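Local coordinates for protein 4-hydroxybutyrate coenzyme A transferase (Shewanella oneidensis, PDB 2OAS) that binds coenzyme A and, judging by its name and family, probably transfers CoA between acyl-CoA thioesters and carboxylates such as acetate or 4-hydroxybutyrate, at residues R413-L416 with S417-F421; R400-A403 with L404-I407; S14-R17 with S18-L22. All coordinates share one frame; numbering follows the deposited sequence.

Contact 1 of 3, residues R413-L416 with S417-F421; sequences REQL and SRDAF
Over one face of the Arg418 guanidinium lies the CG methylene of Glu414, 3.8 Å from NH1, so the group is met by aliphatic carbon and not by the carboxylate itself. The two flat groups are turned 48° apart, and Glu414 OE2 comes no nearer than 5.3 Å to Arg418 NE: opposite charges that are neighbours without closing a salt bridge. Arg418 gets there with a chain extended from CG to NE, its CB and CG resting on the carbonyl oxygens one turn back. The second flat pair is Gln415 and Asp419, their amide and carboxylate planes 55° apart, with Gln415 OE1 3.5 Å from Asp419 OD2. Both are acceptors, so no bond joins them. With CG anti to its own carbonyl carbon (chi1 -60°), Asp419 turns its carboxylate back along the helix, with OD2 near Gln415 O, another acceptor. Replacing Asp419 with alanine removes the carboxylate, and would probably open a gap beside the Gln415 amide and where the side chain touches Ser365. Beneath run the backbone bonds: Ser417 N to Arg413 O at 2.7 Å, Asp419 N to Gln415 O at 3.0 Å, and a weak one from Ala420 N to Leu416 O. Leu416, on the buried side, packs on Leu312 and Ala408, while Arg413 NH1 is hydrogen-bonded to Ile405 O. This is the i to i+4 pattern of an amphipathic alpha-helix, here helix 410-422 near the C terminus.

Contact 2 of 3, residues R400-A403 with L404-I407; sequences RAQA and LINI
Ile405 lays its side chain on the carbonyls of the preceding turn: CG2 is 3.1 Å from Ala401 O, and CG1 3.0 Å from Gln402 O. Its chi1 of 68° sets CG1 between the backbone N and the carbonyl carbon, from where CD1 runs on toward the end of Gln402. Leu404 does the same more lightly, with CG 3.3 Å from Arg400 O. The apolar ends of these two then leave the helix for its surroundings, Leu404 toward Ile383 and Ile405 toward Leu312; Ile407, in the turn that follows, packs on Ile383, Thr385 and Ala390. This is a helix packed by its buried side on the edge of the mixed sheet, where strands 382-385 and 388-391 run antiparallel, in the C-terminal CoA-transferase domain. Among the backbone bonds, Leu404 N to Arg400 O (2.9 Å) and Ile405 N to Ala401 O (3.0 Å) are regular. Asn406 N has two weak ones instead, to Gln402 O at 3.3 Å and to Ala403 O at 3.2 Å. Gln402 and Asn406 lay their amides near each other, the planes 26° apart. As for polar ends, Arg400 sends its guanidinium away from the turn: NE is hydrogen-bonded to Thr313 O, and the side chain also packs on Pro94 of the second subunit.

Contact 3 of 3, residues S14-R17 with S18-L22; sequences SLIR and SGETL
The backbone turns through a type II beta turn from Arg17 to Glu20, with Gly19 at a positive phi of 75°, and so brings Glu20 back over the residues before it. This is the helix-to-strand connection of an alpha/beta fold: the loop after helix 9-13 feeds strand 21-24, which lies within the parallel sheet of the N-terminal domain. Glu20 carries the polar part of the contact. With CG anti to its carbonyl carbon (chi1 -65°) and the chain extended beyond it, the side chain crosses the mouth of the turn; CG passes 3.1 Å from Arg17 O, and OE1 takes a weak hydrogen bond of 3.1 Å from Arg17 N, bent to 145° at the hydrogen. The same OE1 lies 3.3 Å from Arg17 CB. The stronger partner of this oxygen is Lys145, which forms a salt bridge with it, so one carboxylate oxygen links the turn to strand 145-150. The Arg17 guanidinium does not join in, for its bent chain leads away and NE stays 6.3 Å from Glu20 OE1. The rest of the contact is apolar. Ile16 spreads two branches toward Leu22 and also touches Ile115 and Ile147 of the sheet. Its CG2 touches both kinds of neighbour, 3.7 Å from Glu20 OE2 and 4.0 Å from Leu22 CD1, while Ile16 CD1 meets that same methyl, Leu22 CD1, at 3.7 Å.

In the fold
From the N terminus, contact 3 comes first, closing the short loop that carries the chain from helix 9-13 into strand 21-24 of the parallel sheet. Nearly four hundred residues later, contact 2 runs along helix 397-405 and into the turn after it, and contact 1 follows one helix further on, in 410-422. The three lie in series, none nested or crossed. Contacts 1 and 2 are centred about 10 Å apart and touch: Leu416 CB packs against Ile405 CG2, so the two successive helices join in the C-terminal domain. Contact 3 stands on the opposite side of the chain's centre, in the N-terminal domain, its centre about 54 Å from that of contact 1 and about 52 Å from that of contact 2.

Contact 1 of 3, residues R413-L416 with S417-F421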
loop_
_atom_site.group_PDB
_atom_site.type_symbol
_atom_site.label_atom_id
_atom_site.label_comp_id
_atom_site.label_asym_id
_atom_site.label_seq_id
_atom_site.Cartn_x
_atom_site.Cartn_y
_atom_site.Cartn_z
ATOM N N ARG A 413 22.448 -14.043 -13.771
ATOM C CA ARG A 413 21.553 -15.180 -13.610
ATOM C C ARG A 413 22.102 -16.204 -12.626
ATOM O O ARG A 413 21.402 -16.617 -11.699
ATOM C CB ARG A 413 21.305 -15.862 -14.959
ATOM C CG ARG A 413 19.955 -15.554 -15.601
ATOM C CD ARG A 413 19.836 -14.107 -15.952
ATOM N NE ARG A 413 19.697 -13.858 -17.387
ATOM C CZ ARG A 413 18.584 -14.052 -18.090
ATOM N NH1 ARG A 413 17.498 -14.515 -17.494
ATOM N NH2 ARG A 413 18.547 -13.749 -19.382
ATOM N N GLU A 414 23.349 -16.615 -12.848
ATOM C CA GLU A 414 24.036 -17.592 -12.006
ATOM C C GLU A 414 24.008 -17.188 -10.524
ATOM O O GLU A 414 23.582 -17.971 -9.669
ATOM C CB GLU A 414 25.481 -17.766 -12.495
ATOM C CG GLU A 414 26.498 -18.155 -11.412
ATOM C CD GLU A 414 27.864 -17.449 -11.593
ATOM O OE1 GLU A 414 28.665 -17.895 -12.453
ATOM O OE2 GLU A 414 28.108 -16.431 -10.867
ATOM N N GLN A 415 24.457 -15.973 -10.215
ATOM C CA GLN A 415 24.442 -15.493 -8.833
ATOM C C GLN A 415 23.021 -15.496 -8.271
ATOM O O GLN A 415 22.771 -16.047 -7.198
ATOM C CB GLN A 415 24.989 -14.070 -8.727
ATOM C CG GLN A 415 26.461 -13.961 -8.390
ATOM C CD GLN A 415 26.818 -14.614 -7.062
ATOM O OE1 GLN A 415 26.135 -14.422 -6.054
ATOM N NE2 GLN A 415 27.900 -15.387 -7.058
ATOM N N LEU A 416 22.099 -14.866 -8.997
ATOM C CA LEU A 416 20.711 -14.783 -8.560
ATOM C C LEU A 416 20.157 -16.170 -8.291
ATOM O O LEU A 416 19.559 -16.418 -7.246
ATOM C CB LEU A 416 19.848 -14.066 -9.607
ATOM C CG LEU A 416 20.093 -12.561 -9.780
ATOM C CD1 LEU A 416 19.289 -12.039 -10.950
ATOM C CD2 LEU A 416 19.743 -11.817 -8.506
ATOM N N SER A 417 20.354 -17.080 -9.233
ATOM C CA SER A 417 19.876 -18.425 -9.039
ATOM C C SER A 417 20.462 -19.060 -7.765
ATOM O O SER A 417 19.747 -19.753 -7.035
ATOM C CB SER A 417 20.203 -19.279 -10.252
ATOM O OG SER A 417 19.854 -20.623 -10.000
ATOM N N ARG A 418 21.747 -18.831 -7.496
ATOM C CA ARG A 418 22.392 -19.370 -6.300
ATOM C C ARG A 418 21.720 -18.879 -5.016
ATOM O O ARG A 418 21.253 -19.681 -4.196
ATOM C CB ARG A 418 23.882 -18.981 -6.259
ATOM C CG ARG A 418 24.816 -20.025 -6.861
ATOM C CD ARG A 418 26.207 -19.449 -7.177
ATOM N NE ARG A 418 27.096 -20.492 -7.690
ATOM C CZ ARG A 418 26.816 -21.308 -8.715
ATOM N NH1 ARG A 418 25.657 -21.224 -9.372
ATOM N NH2 ARG A 418 27.712 -22.221 -9.092
ATOM N N ASP A 419 21.669 -17.559 -4.849
ATOM C CA ASP A 419 21.069 -16.964 -3.669
ATOM C C ASP A 419 19.573 -17.304 -3.552
ATOM O O ASP A 419 18.952 -17.089 -2.507
ATOM C CB ASP A 419 21.269 -15.439 -3.681
ATOM C CG ASP A 419 22.740 -15.035 -3.698
ATOM O OD1 ASP A 419 23.548 -15.690 -3.002
ATOM O OD2 ASP A 419 23.084 -14.051 -4.393
ATOM N N ALA A 420 18.995 -17.841 -4.619
ATOM C CA ALA A 420 17.580 -18.210 -4.604
ATOM C C ALA A 420 17.380 -19.351 -3.623
ATOM O O ALA A 420 16.319 -19.504 -3.016
ATOM C CB ALA A 420 17.132 -18.646 -5.987
ATOM N N PHE A 421 18.414 -20.167 -3.484
ATOM C CA PHE A 421 18.363 -21.292 -2.580
ATOM C C PHE A 421 19.166 -21.028 -1.315
ATOM O O PHE A 421 18.763 -21.419 -0.230
ATOM C CB PHE A 421 18.907 -22.538 -3.267
ATOM C CG PHE A 421 19.153 -23.677 -2.332
ATOM C CD1 PHE A 421 18.098 -24.419 -1.826
ATOM C CD2 PHE A 421 20.445 -23.986 -1.925
ATOM C CE1 PHE A 421 18.324 -25.450 -0.924
ATOM C CE2 PHE A 421 20.679 -25.011 -1.026
ATOM C CZ PHE A 421 19.618 -25.745 -0.525
#

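Contact 2 of 3, residues R400-A403 with L404-I407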
loop_
_atom_site.group_PDB
_atom_site.type_symbol
_atom_site.label_atom_id
_atom_site.label_comp_id
_atom_site.label_asym_id
_atom_site.label_seq_id
_atom_site.Cartn_x
_atom_site.Cartn_y
_atom_site.Cartn_z
ATOM N N ARG A 400 8.098 -16.576 -8.419
ATOM C CA ARG A 400 8.481 -15.191 -8.602
ATOM C C ARG A 400 9.985 -15.087 -8.877
ATOM O O ARG A 400 10.421 -14.449 -9.839
ATOM C CB ARG A 400 8.118 -14.374 -7.345
ATOM C CG ARG A 400 6.603 -14.281 -7.062
ATOM C CD ARG A 400 6.281 -13.917 -5.598
ATOM N NE ARG A 400 6.143 -12.483 -5.353
ATOM C CZ ARG A 400 5.017 -11.787 -5.498
ATOM N NH1 ARG A 400 3.897 -12.380 -5.888
ATOM N NH2 ARG A 400 5.010 -10.485 -5.249
ATOM N N ALA A 401 10.781 -15.723 -8.025
ATOM C CA ALA A 401 12.220 -15.691 -8.184
ATOM C C ALA A 401 12.608 -16.269 -9.533
ATOM O O ALA A 401 13.462 -15.718 -10.234
ATOM C CB ALA A 401 12.881 -16.473 -7.069
ATOM N N GLN A 402 11.982 -17.376 -9.910
ATOM C CA GLN A 402 12.299 -17.986 -11.191
ATOM C C GLN A 402 12.037 -17.002 -12.332
ATOM O O GLN A 402 12.921 -16.752 -13.153
ATOM C CB GLN A 402 11.482 -19.265 -11.386
ATOM C CG GLN A 402 11.737 -19.958 -12.701
ATOM C CD GLN A 402 13.199 -20.356 -12.877
ATOM O OE1 GLN A 402 13.693 -21.292 -12.238
ATOM N NE2 GLN A 402 13.904 -19.635 -13.747
ATOM N N ALA A 403 10.830 -16.428 -12.372
ATOM C CA ALA A 403 10.468 -15.484 -13.433
ATOM C C ALA A 403 11.358 -14.249 -13.464
ATOM O O ALA A 403 11.708 -13.748 -14.532
ATOM C CB ALA A 403 9.009 -15.057 -13.292
ATOM N N LEU A 404 11.719 -13.752 -12.287
ATOM C CA LEU A 404 12.565 -12.587 -12.211
ATOM C C LEU A 404 13.965 -12.838 -12.763
ATOM O O LEU A 404 14.481 -12.027 -13.534
ATOM C CB LEU A 404 12.654 -12.088 -10.775
ATOM C CG LEU A 404 11.444 -11.295 -10.299
ATOM C CD1 LEU A 404 11.650 -10.835 -8.875
ATOM C CD2 LEU A 404 11.240 -10.104 -11.219
ATOM N N ILE A 405 14.586 -13.950 -12.388
ATOM C CA ILE A 405 15.918 -14.220 -12.892
ATOM C C ILE A 405 15.896 -14.428 -14.412
ATOM O O ILE A 405 16.935 -14.337 -15.064
ATOM C CB ILE A 405 16.561 -15.453 -12.227
ATOM C CG1 ILE A 405 15.828 -16.709 -12.635
ATOM C CG2 ILE A 405 16.489 -15.335 -10.716
ATOM C CD1 ILE A 405 16.444 -17.937 -12.041
ATOM N N ASN A 406 14.725 -14.689 -14.986
ATOM C CA ASN A 406 14.640 -14.880 -16.429
ATOM C C ASN A 406 14.665 -13.568 -17.208
ATOM O O ASN A 406 14.895 -13.580 -18.416
ATOM C CB ASN A 406 13.390 -15.665 -16.821
ATOM C CG ASN A 406 13.497 -17.140 -16.471
ATOM O OD1 ASN A 406 14.559 -17.757 -16.629
ATOM N ND2 ASN A 406 12.389 -17.721 -16.004
ATOM N N ILE A 407 14.421 -12.448 -16.532
ATOM C CA ILE A 407 14.461 -11.152 -17.209
ATOM C C ILE A 407 15.646 -10.340 -16.689
ATOM O O ILE A 407 15.865 -9.195 -17.081
ATOM C CB ILE A 407 13.140 -10.335 -17.021
ATOM C CG1 ILE A 407 12.933 -9.989 -15.544
ATOM C CG2 ILE A 407 11.952 -11.115 -17.588
ATOM C CD1 ILE A 407 11.676 -9.183 -15.281
#

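Contact 3 of 3, residues S14-R17 with S18-L22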
loop_
_atom_site.group_PDB
_atom_site.type_symbol
_atom_site.label_atom_id
_atom_site.label_comp_id
_atom_site.label_asym_id
_atom_site.label_seq_id
_atom_site.Cartn_x
_atom_site.Cartn_y
_atom_site.Cartn_z
ATOM N N SER A 14 10.788 39.648 0.405
ATOM C CA SER A 14 11.027 40.354 1.658
ATOM C C SER A 14 10.038 40.068 2.777
ATOM O O SER A 14 10.417 40.029 3.939
ATOM C CB SER A 14 11.073 41.854 1.402
ATOM O OG SER A 14 12.290 42.188 0.775
ATOM N N LEU A 15 8.770 39.884 2.426
ATOM C CA LEU A 15 7.746 39.606 3.431
ATOM C C LEU A 15 8.107 38.372 4.248
ATOM O O LEU A 15 7.740 38.267 5.410
ATOM C CB LEU A 15 6.378 39.424 2.769
ATOM C CG LEU A 15 5.678 40.672 2.216
ATOM C CD1 LEU A 15 6.552 41.363 1.189
ATOM C CD2 LEU A 15 4.340 40.267 1.587
ATOM N N ILE A 16 8.825 37.430 3.647
ATOM C CA ILE A 16 9.205 36.227 4.382
ATOM C C ILE A 16 10.048 36.647 5.573
ATOM O O ILE A 16 10.987 37.436 5.429
ATOM C CB ILE A 16 10.004 35.244 3.505
ATOM C CG1 ILE A 16 9.139 34.791 2.319
ATOM C CG2 ILE A 16 10.455 34.053 4.347
ATOM C CD1 ILE A 16 9.792 33.787 1.388
ATOM N N ARG A 17 9.685 36.139 6.749
ATOM C CA ARG A 17 10.392 36.439 8.005
ATOM C C ARG A 17 11.071 35.183 8.541
ATOM O O ARG A 17 10.781 34.081 8.087
ATOM C CB ARG A 17 9.409 36.995 9.039
ATOM C CG ARG A 17 8.941 38.414 8.736
ATOM C CD ARG A 17 10.035 39.412 9.076
ATOM N NE ARG A 17 10.173 40.507 8.114
ATOM C CZ ARG A 17 11.027 41.522 8.258
ATOM N NH1 ARG A 17 11.104 42.493 7.320
ATOM N NH2 ARG A 17 11.796 41.557 9.341
ATOM N N SER A 18 11.972 35.346 9.507
ATOM C CA SER A 18 12.693 34.201 10.072
ATOM C C SER A 18 11.847 33.153 10.790
ATOM O O SER A 18 10.794 33.451 11.333
ATOM C CB SER A 18 13.786 34.684 11.021
ATOM O OG SER A 18 14.797 35.388 10.321
ATOM N N GLY A 19 12.329 31.915 10.785
ATOM C CA GLY A 19 11.618 30.837 11.444
ATOM C C GLY A 19 10.382 30.319 10.728
ATOM O O GLY A 19 9.746 29.365 11.195
ATOM N N GLU A 20 10.046 30.920 9.594
ATOM C CA GLU A 20 8.865 30.498 8.852
ATOM C C GLU A 20 9.020 29.167 8.118
ATOM O O GLU A 20 10.124 28.753 7.757
ATOM C CB GLU A 20 8.442 31.578 7.843
ATOM C CG GLU A 20 7.972 32.884 8.483
ATOM C CD GLU A 20 7.409 33.878 7.466
ATOM O OE1 GLU A 20 7.055 35.018 7.865
ATOM O OE2 GLU A 20 7.316 33.527 6.277
ATOM N N THR A 21 7.891 28.490 7.942
ATOM C CA THR A 21 7.858 27.235 7.213
ATOM C C THR A 21 7.253 27.623 5.874
ATOM O O THR A 21 6.137 28.141 5.809
ATOM C CB THR A 21 6.953 26.189 7.864
ATOM O OG1 THR A 21 7.435 25.899 9.180
ATOM C CG2 THR A 21 6.960 24.919 7.033
ATOM N N LEU A 22 8.013 27.384 4.818
ATOM C CA LEU A 22 7.610 27.726 3.480
ATOM C C LEU A 22 7.282 26.529 2.585
ATOM O O LEU A 22 7.791 25.408 2.763
ATOM C CB LEU A 22 8.732 28.533 2.815
ATOM C CG LEU A 22 9.208 29.836 3.471
ATOM C CD1 LEU A 22 10.399 30.381 2.709
ATOM C CD2 LEU A 22 8.081 30.857 3.492
#